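Local coordinates for glycoside Hydrolase (PDB 5T99), which probably hydrolyses beta-galactosidic linkages in agarose-derived oligosaccharides, as a family 2 glycoside hydrolase whose pocket holds the inhibitor galactoisofagomine, at residues Q335-E339 against M340-A344; A431-L434 against A435-R439; K477-E480 against V481-Y485. One frame throughout, in Å; residues are numbered along the deposited sequence.

Contact 1. Residues Q335-E339 against M340-A344; sequences QIMKE and MGVNA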
loop_
_atom_site.group_PDB
_atom_site.type_symbol
_atom_site.label_atom_id
_atom_site.label_comp_id
_atom_site.label_asym_id
_atom_site.label_seq_id
_atom_site.Cartn_x
_atom_site.Cartn_y
_atom_site.Cartn_z
ATOM N N GLN A 335 -0.750 8.397 4.929
ATOM C CA GLN A 335 -0.685 9.564 5.822
ATOM C C GLN A 335 -0.422 9.170 7.281
ATOM O O GLN A 335 0.403 9.789 7.970
ATOM C CB GLN A 335 -1.980 10.359 5.760
ATOM C CG GLN A 335 -2.136 11.192 4.504
ATOM C CD GLN A 335 -3.504 11.843 4.406
ATOM O OE1 GLN A 335 -4.480 11.381 5.009
ATOM N NE2 GLN A 335 -3.584 12.925 3.635
ATOM N N ILE A 336 -1.132 8.138 7.733
ATOM C CA ILE A 336 -0.952 7.619 9.095
ATOM C C ILE A 336 0.467 7.073 9.254
ATOM O O ILE A 336 1.144 7.378 10.237
ATOM C CB ILE A 336 -2.067 6.609 9.471
ATOM C CG1 ILE A 336 -3.383 7.376 9.698
ATOM C CG2 ILE A 336 -1.715 5.808 10.716
ATOM C CD1 ILE A 336 -4.624 6.510 9.690
ATOM N N MET A 337 0.940 6.324 8.264
ATOM C CA MET A 337 2.343 5.887 8.269
ATOM C C MET A 337 3.334 7.075 8.311
ATOM O O MET A 337 4.289 7.045 9.100
ATOM C CB MET A 337 2.623 4.931 7.105
ATOM C CG MET A 337 1.901 3.594 7.215
ATOM S SD MET A 337 2.507 2.553 8.570
ATOM C CE MET A 337 1.357 2.963 9.883
ATOM N N LYS A 338 3.092 8.137 7.540
ATOM C CA LYS A 338 3.979 9.324 7.605
ATOM C C LYS A 338 3.983 10.006 8.991
ATOM O O LYS A 338 5.016 10.536 9.410
ATOM C CB LYS A 338 3.683 10.336 6.488
ATOM C CG LYS A 338 4.315 9.944 5.161
ATOM C CD LYS A 338 3.713 10.668 3.959
ATOM C CE LYS A 338 4.035 12.164 3.917
ATOM N NZ LYS A 338 5.486 12.432 3.913
ATOM N N GLU A 339 2.855 9.950 9.705
ATOM C CA GLU A 339 2.777 10.452 11.087
ATOM C C GLU A 339 3.635 9.642 12.059
ATOM O O GLU A 339 4.170 10.189 13.025
ATOM C CB GLU A 339 1.316 10.523 11.570
ATOM C CG GLU A 339 0.570 11.731 11.006
ATOM C CD GLU A 339 -0.939 11.659 11.181
ATOM O OE1 GLU A 339 -1.436 10.975 12.114
ATOM O OE2 GLU A 339 -1.638 12.306 10.365
ATOM N N MET A 340 3.776 8.349 11.784
ATOM C CA MET A 340 4.687 7.471 12.544
ATOM C C MET A 340 6.186 7.722 12.263
ATOM O O MET A 340 7.024 7.208 12.992
ATOM C CB MET A 340 4.354 5.991 12.255
ATOM C CG MET A 340 4.739 5.026 13.365
ATOM S SD MET A 340 4.003 3.390 13.187
ATOM C CE MET A 340 5.190 2.674 12.049
ATOM N N GLY A 341 6.523 8.482 11.212
ATOM C CA GLY A 341 7.918 8.703 10.804
ATOM C C GLY A 341 8.365 7.802 9.657
ATOM O O GLY A 341 9.565 7.712 9.362
ATOM N N VAL A 342 7.402 7.152 8.995
ATOM C CA VAL A 342 7.687 6.265 7.870
ATOM C C VAL A 342 8.068 7.092 6.644
ATOM O O VAL A 342 7.326 8.008 6.251
ATOM C CB VAL A 342 6.472 5.381 7.528
ATOM C CG1 VAL A 342 6.707 4.546 6.271
ATOM C CG2 VAL A 342 6.139 4.467 8.702
ATOM N N ASN A 343 9.216 6.772 6.053
ATOM C CA ASN A 343 9.640 7.372 4.784
ATOM C C ASN A 343 9.777 6.348 3.647
ATOM O O ASN A 343 10.208 6.702 2.546
ATOM C CB ASN A 343 10.969 8.106 4.980
ATOM C CG ASN A 343 12.130 7.158 5.198
ATOM O OD1 ASN A 343 11.942 6.055 5.701
ATOM N ND2 ASN A 343 13.335 7.578 4.815
ATOM N N ALA A 344 9.430 5.087 3.901
ATOM C CA ALA A 344 9.684 4.019 2.934
ATOM C C ALA A 344 8.693 2.869 3.044
ATOM O O ALA A 344 8.221 2.556 4.127
ATOM C CB ALA A 344 11.100 3.510 3.096
#
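Met337, Met340 and Val342 carry the turn that ends helix 327-339 and leads into barrel strand 344-346. Val342 folds back on the last helical turn: its CG2 lies 3.9 Å from Met337 CB, and the two side chains cross at a slant. With Val342 CG1 anti to the backbone N (chi1 174°), CG2 sits beside that N and packs against the Met337 carbonyl. Met337 bends at chi2 and chi3, and its CE comes 4.3 Å from Met340 SD, a loose apolar touch between two thioethers that run from the same side of the helix end. The backbone closes as a Schellman motif: Val342 N binds Met337 O at 3.1 Å, while Gly341 N reaches Lys338 O at 3.1 Å. Gly341 takes the positive phi (98°) that the turn needs. Met340 packs on Phe600, Tyr603 and Trp607 of helix 598-607, and Met337 meets Val312 of strand 305-313; Lys338 NZ bonds to Met363 O. The chemistry thus pairs a helix C-cap, in which N-H groups of the turn take the carbonyls of Ile336, Met337 and Lys338 and Gln604 NE2 takes Glu339 O, with an apolar face of Met337, Met340 and Val342 packed between strand 305-313 and helix 598-607.

Contact 2. Residues A431-L434 against A435-R439; sequences AKYL and ADICR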
loop_
_atom_site.group_PDB
_atom_site.type_symbol
_atom_site.label_atom_id
_atom_site.label_comp_id
_atom_site.label_asym_id
_atom_site.label_seq_id
_atom_site.Cartn_x
_atom_site.Cartn_y
_atom_site.Cartn_z
ATOM N N ALA A 431 17.629 -16.671 -9.061
ATOM C CA ALA A 431 17.874 -15.289 -8.659
ATOM C C ALA A 431 18.575 -14.465 -9.757
ATOM O O ALA A 431 18.168 -13.334 -10.051
ATOM C CB ALA A 431 18.690 -15.247 -7.382
ATOM N N LYS A 432 19.640 -15.019 -10.341
ATOM C CA LYS A 432 20.337 -14.343 -11.447
ATOM C C LYS A 432 19.381 -14.042 -12.625
ATOM O O LYS A 432 19.349 -12.929 -13.146
ATOM C CB LYS A 432 21.521 -15.181 -11.930
ATOM C CG LYS A 432 22.440 -14.461 -12.908
ATOM C CD LYS A 432 23.519 -15.388 -13.430
ATOM C CE LYS A 432 24.448 -14.680 -14.396
ATOM N NZ LYS A 432 23.736 -14.242 -15.637
ATOM N N TYR A 433 18.602 -15.048 -13.005
ATOM C CA TYR A 433 17.628 -14.943 -14.083
ATOM C C TYR A 433 16.714 -13.726 -13.918
ATOM O O TYR A 433 16.536 -12.944 -14.861
ATOM C CB TYR A 433 16.835 -16.266 -14.167
ATOM C CG TYR A 433 15.548 -16.230 -14.944
ATOM C CD1 TYR A 433 15.543 -16.064 -16.326
ATOM C CD2 TYR A 433 14.329 -16.384 -14.303
ATOM C CE1 TYR A 433 14.347 -16.046 -17.047
ATOM C CE2 TYR A 433 13.134 -16.365 -15.010
ATOM C CZ TYR A 433 13.147 -16.193 -16.376
ATOM O OH TYR A 433 11.948 -16.191 -17.059
ATOM N N LEU A 434 16.157 -13.569 -12.719
ATOM C CA LEU A 434 15.273 -12.441 -12.413
ATOM C C LEU A 434 16.037 -11.130 -12.297
ATOM O O LEU A 434 15.560 -10.105 -12.755
ATOM C CB LEU A 434 14.487 -12.691 -11.119
ATOM C CG LEU A 434 13.535 -13.884 -11.180
ATOM C CD1 LEU A 434 13.033 -14.236 -9.786
ATOM C CD2 LEU A 434 12.375 -13.627 -12.144
ATOM N N ALA A 435 17.209 -11.165 -11.678
ATOM C CA ALA A 435 18.037 -9.975 -11.579
ATOM C C ALA A 435 18.502 -9.473 -12.946
ATOM O O ALA A 435 18.606 -8.265 -13.136
ATOM C CB ALA A 435 19.227 -10.224 -10.674
ATOM N N ASP A 436 18.797 -10.383 -13.885
ATOM C CA ASP A 436 19.232 -9.972 -15.231
ATOM C C ASP A 436 18.138 -9.223 -15.982
ATOM O O ASP A 436 18.424 -8.232 -16.636
ATOM C CB ASP A 436 19.722 -11.156 -16.070
ATOM C CG ASP A 436 21.036 -11.737 -15.571
ATOM O OD1 ASP A 436 21.740 -11.081 -14.765
ATOM O OD2 ASP A 436 21.357 -12.881 -15.987
ATOM N N ILE A 437 16.894 -9.691 -15.855
ATOM C CA ILE A 437 15.716 -9.001 -16.407
ATOM C C ILE A 437 15.548 -7.596 -15.821
ATOM O O ILE A 437 15.245 -6.667 -16.563
ATOM C CB ILE A 437 14.435 -9.827 -16.199
ATOM C CG1 ILE A 437 14.468 -11.077 -17.080
ATOM C CG2 ILE A 437 13.181 -9.019 -16.515
ATOM C CD1 ILE A 437 13.635 -12.207 -16.506
ATOM N N CYS A 438 15.751 -7.442 -14.512
ATOM C CA CYS A 438 15.760 -6.105 -13.892
ATOM C C CYS A 438 16.804 -5.187 -14.542
ATOM O O CYS A 438 16.499 -4.041 -14.893
ATOM C CB CYS A 438 16.002 -6.173 -12.383
ATOM S SG CYS A 438 14.690 -6.984 -11.449
ATOM N N ARG A 439 18.016 -5.715 -14.708
ATOM C CA ARG A 439 19.129 -4.966 -15.281
ATOM C C ARG A 439 18.920 -4.633 -16.755
ATOM O O ARG A 439 19.308 -3.563 -17.197
ATOM C CB ARG A 439 20.463 -5.712 -15.094
ATOM C CG ARG A 439 21.671 -4.795 -15.279
ATOM C CD ARG A 439 23.025 -5.470 -15.065
ATOM N NE ARG A 439 23.076 -6.325 -13.872
ATOM C CZ ARG A 439 22.911 -7.650 -13.857
ATOM N NH1 ARG A 439 22.674 -8.349 -14.970
ATOM N NH2 ARG A 439 22.968 -8.295 -12.707
#
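Lys432 and Asp436, one turn apart on the outer side of helix 427-441, form a salt bridge with NZ 2.8 Å from OD2. The lysine chain is extended as far as CE and bends only at chi4 (-65°), which turns the ammonium back to the syn lone pair of OD2. The other carboxylate oxygen, OD1, takes Arg439 NH1 at 2.9 Å; this donor stands above the carboxylate plane, while OD1 lies close to the guanidinium plane. One aspartate is therefore gripped at both oxygens by two cations, an i, i+4 and an i, i+3 pair, which would be expected to favour its charged form.

The apolar contact is a CH-pi interaction: Ile437 CD1 lies over one face of the Tyr433 ring, 4.2 Å from its centroid and 20° off the normal, displaced toward CE1 and CZ. Both side chains run the same way, toward helix 388-403, where Tyr433 OH bonds to Ser392 OG and Ile437 packs on Leu396 and Thr397.

Backbone bonds complete the turn, among them Asp436 N to Lys432 O at 2.7 Å; Ile437 N to Tyr433 O is weak at 3.4 Å. Leu434 and Cys438 face Ile414 of strand 409-416. The helix is thus amphipathic, with paired charges on its outer side and hydrocarbon toward the barrel strand and the adjoining helix.

Contact 3. Residues K477-E480 against V481-Y485; sequences KYAE and VQRLY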
loop_
_atom_site.group_PDB
_atom_site.type_symbol
_atom_site.label_atom_id
_atom_site.label_comp_id
_atom_site.label_asym_id
_atom_site.label_seq_id
_atom_site.Cartn_x
_atom_site.Cartn_y
_atom_site.Cartn_z
ATOM N N LYS A 477 22.515 -11.355 13.422
ATOM C CA LYS A 477 23.553 -11.703 12.441
ATOM C C LYS A 477 24.090 -10.547 11.588
ATOM O O LYS A 477 24.890 -10.791 10.680
ATOM C CB LYS A 477 23.037 -12.833 11.536
ATOM C CG LYS A 477 22.594 -14.083 12.287
ATOM C CD LYS A 477 23.748 -14.721 13.045
ATOM C CE LYS A 477 23.371 -16.098 13.580
ATOM N NZ LYS A 477 24.582 -16.774 14.127
ATOM N N TYR A 478 23.697 -9.304 11.873
ATOM C CA TYR A 478 24.131 -8.169 11.040
ATOM C C TYR A 478 25.649 -7.998 11.056
ATOM O O TYR A 478 26.259 -7.819 10.005
ATOM C CB TYR A 478 23.469 -6.849 11.467
ATOM C CG TYR A 478 21.986 -6.694 11.168
ATOM C CD1 TYR A 478 21.259 -7.657 10.446
ATOM C CD2 TYR A 478 21.315 -5.549 11.574
ATOM C CE1 TYR A 478 19.904 -7.481 10.174
ATOM C CE2 TYR A 478 19.969 -5.364 11.298
ATOM C CZ TYR A 478 19.269 -6.329 10.599
ATOM O OH TYR A 478 17.943 -6.147 10.338
ATOM N N ALA A 479 26.249 -8.064 12.243
ATOM C CA ALA A 479 27.692 -7.930 12.363
ATOM C C ALA A 479 28.431 -9.044 11.618
ATOM O O ALA A 479 29.372 -8.774 10.865
ATOM C CB ALA A 479 28.109 -7.889 13.829
ATOM N N GLU A 480 27.994 -10.289 11.815
ATOM C CA GLU A 480 28.665 -11.452 11.219
ATOM C C GLU A 480 28.605 -11.449 9.683
ATOM O O GLU A 480 29.611 -11.734 9.034
ATOM C CB GLU A 480 28.104 -12.768 11.787
ATOM C CG GLU A 480 28.675 -14.019 11.130
ATOM C CD GLU A 480 28.191 -15.310 11.760
ATOM O OE1 GLU A 480 27.272 -15.940 11.195
ATOM O OE2 GLU A 480 28.741 -15.700 12.807
ATOM N N VAL A 481 27.445 -11.136 9.103
ATOM C CA VAL A 481 27.315 -11.147 7.636
ATOM C C VAL A 481 28.195 -10.092 6.968
ATOM O O VAL A 481 28.658 -10.317 5.862
ATOM C CB VAL A 481 25.851 -11.016 7.160
ATOM C CG1 VAL A 481 25.342 -9.576 7.274
ATOM C CG2 VAL A 481 25.701 -11.540 5.737
ATOM N N GLN A 482 28.424 -8.967 7.651
ATOM C CA GLN A 482 29.366 -7.930 7.190
ATOM C C GLN A 482 30.845 -8.368 7.264
ATOM O O GLN A 482 31.647 -7.953 6.431
ATOM C CB GLN A 482 29.177 -6.614 7.970
ATOM C CG GLN A 482 27.832 -5.947 7.757
ATOM C CD GLN A 482 27.621 -4.744 8.673
ATOM O OE1 GLN A 482 28.001 -3.610 8.335
ATOM N NE2 GLN A 482 26.997 -4.980 9.829
ATOM N N ARG A 483 31.206 -9.167 8.266
ATOM C CA ARG A 483 32.538 -9.779 8.331
ATOM C C ARG A 483 32.762 -10.748 7.165
ATOM O O ARG A 483 33.796 -10.699 6.495
ATOM C CB ARG A 483 32.740 -10.559 9.642
ATOM C CG ARG A 483 33.346 -9.774 10.789
ATOM C CD ARG A 483 33.793 -10.712 11.917
ATOM N NE ARG A 483 32.692 -11.497 12.514
ATOM C CZ ARG A 483 31.761 -11.029 13.365
ATOM N NH1 ARG A 483 31.743 -9.751 13.741
ATOM N NH2 ARG A 483 30.813 -11.850 13.832
ATOM N N LEU A 484 31.796 -11.642 6.965
ATOM C CA LEU A 484 31.911 -12.714 5.981
ATOM C C LEU A 484 31.757 -12.227 4.541
ATOM O O LEU A 484 32.386 -12.767 3.630
ATOM C CB LEU A 484 30.892 -13.827 6.275
ATOM C CG LEU A 484 31.011 -14.545 7.634
ATOM C CD1 LEU A 484 29.854 -15.509 7.877
ATOM C CD2 LEU A 484 32.346 -15.266 7.748
ATOM N N TYR A 485 30.906 -11.221 4.334
ATOM C CA TYR A 485 30.559 -10.749 2.991
ATOM C C TYR A 485 30.594 -9.228 3.010
ATOM O O TYR A 485 29.562 -8.582 2.909
ATOM C CB TYR A 485 29.189 -11.304 2.563
ATOM C CG TYR A 485 29.174 -12.812 2.515
ATOM C CD1 TYR A 485 29.711 -13.487 1.430
ATOM C CD2 TYR A 485 28.680 -13.571 3.590
ATOM C CE1 TYR A 485 29.733 -14.878 1.392
ATOM C CE2 TYR A 485 28.705 -14.962 3.563
ATOM C CZ TYR A 485 29.232 -15.605 2.458
ATOM O OH TYR A 485 29.274 -16.964 2.388
#
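Residues 477-485 span the short helix 478-484, with Lys477 at the N-cap and Tyr485 the first residue to leave helical angles; Val481 N bonds to Lys477 O at 3.0 Å and Leu484 N to Glu480 O at 3.0 Å, while Gln482 N to Tyr478 O is weak. That same carbonyl has a second, stronger donor. The extended Gln482 chain, its CG beside the backbone N (chi1 -65°), brings NE2 to Tyr478 O at 2.9 Å. The bond is straight (164° at the hydrogen) and Tyr478 O lies in the amide plane, but NE2 comes from above the carbonyl plane. NE2 also makes a weak bond to Asn544 OD1, so the amide spans helix and loop.

Arg483 bends at chi3 and lays one guanidinium face over the backbone, with NH2 3.4 Å from Glu480 CA and the Ala479 carbonyl oxygen over the same face. Its NH2 stays 4.5 Å from Glu480 OE2, beyond a salt bridge. Glu480 instead points along Leu484, its CG 3.8 Å from Leu484 CD1, and its OE1 is hydrogen-bonded to Tyr454 OH.

On the inner side Val481 CG1 lies 3.4 Å from Tyr478 O. Val481 packs on Met471 and Leu490 of the flanking barrel strands 468-472 and 490-495, while the Tyr478 ring, about 13 Å from the bound galactoisofagomine, stacks with Phe547 and its OH bonds to Glu537 OE2. Glu480 and Arg483 are thus near each other without forming a salt bridge, and the firmer side-chain tie within the turn is the Gln482 amide bonded to the Tyr478 carbonyl, with the polar ends of Tyr478 and Glu480 joining the helix to neighbouring parts of the barrel.

All three contacts are local turns of helices on the outside of the barrel; nearest atoms are about 18 Å apart for contacts 1 and 2, and about 14 Å for either with contact 3. Contact 1 lies nearest the centre of the chain and is a helix end combining Schellman backbone bonds with thioether and valine packing. Contact 2 lies mid-helix; it is largely buried, yet carries a salt-bridge network on its outer side. Contact 3, farthest out and more exposed, relies on an amide hydrogen-bonded to its own backbone and a guanidinium laid over it. Each lies on a helix joining two parallel barrel strands, contact 1 at the end that turns into strand 344-346.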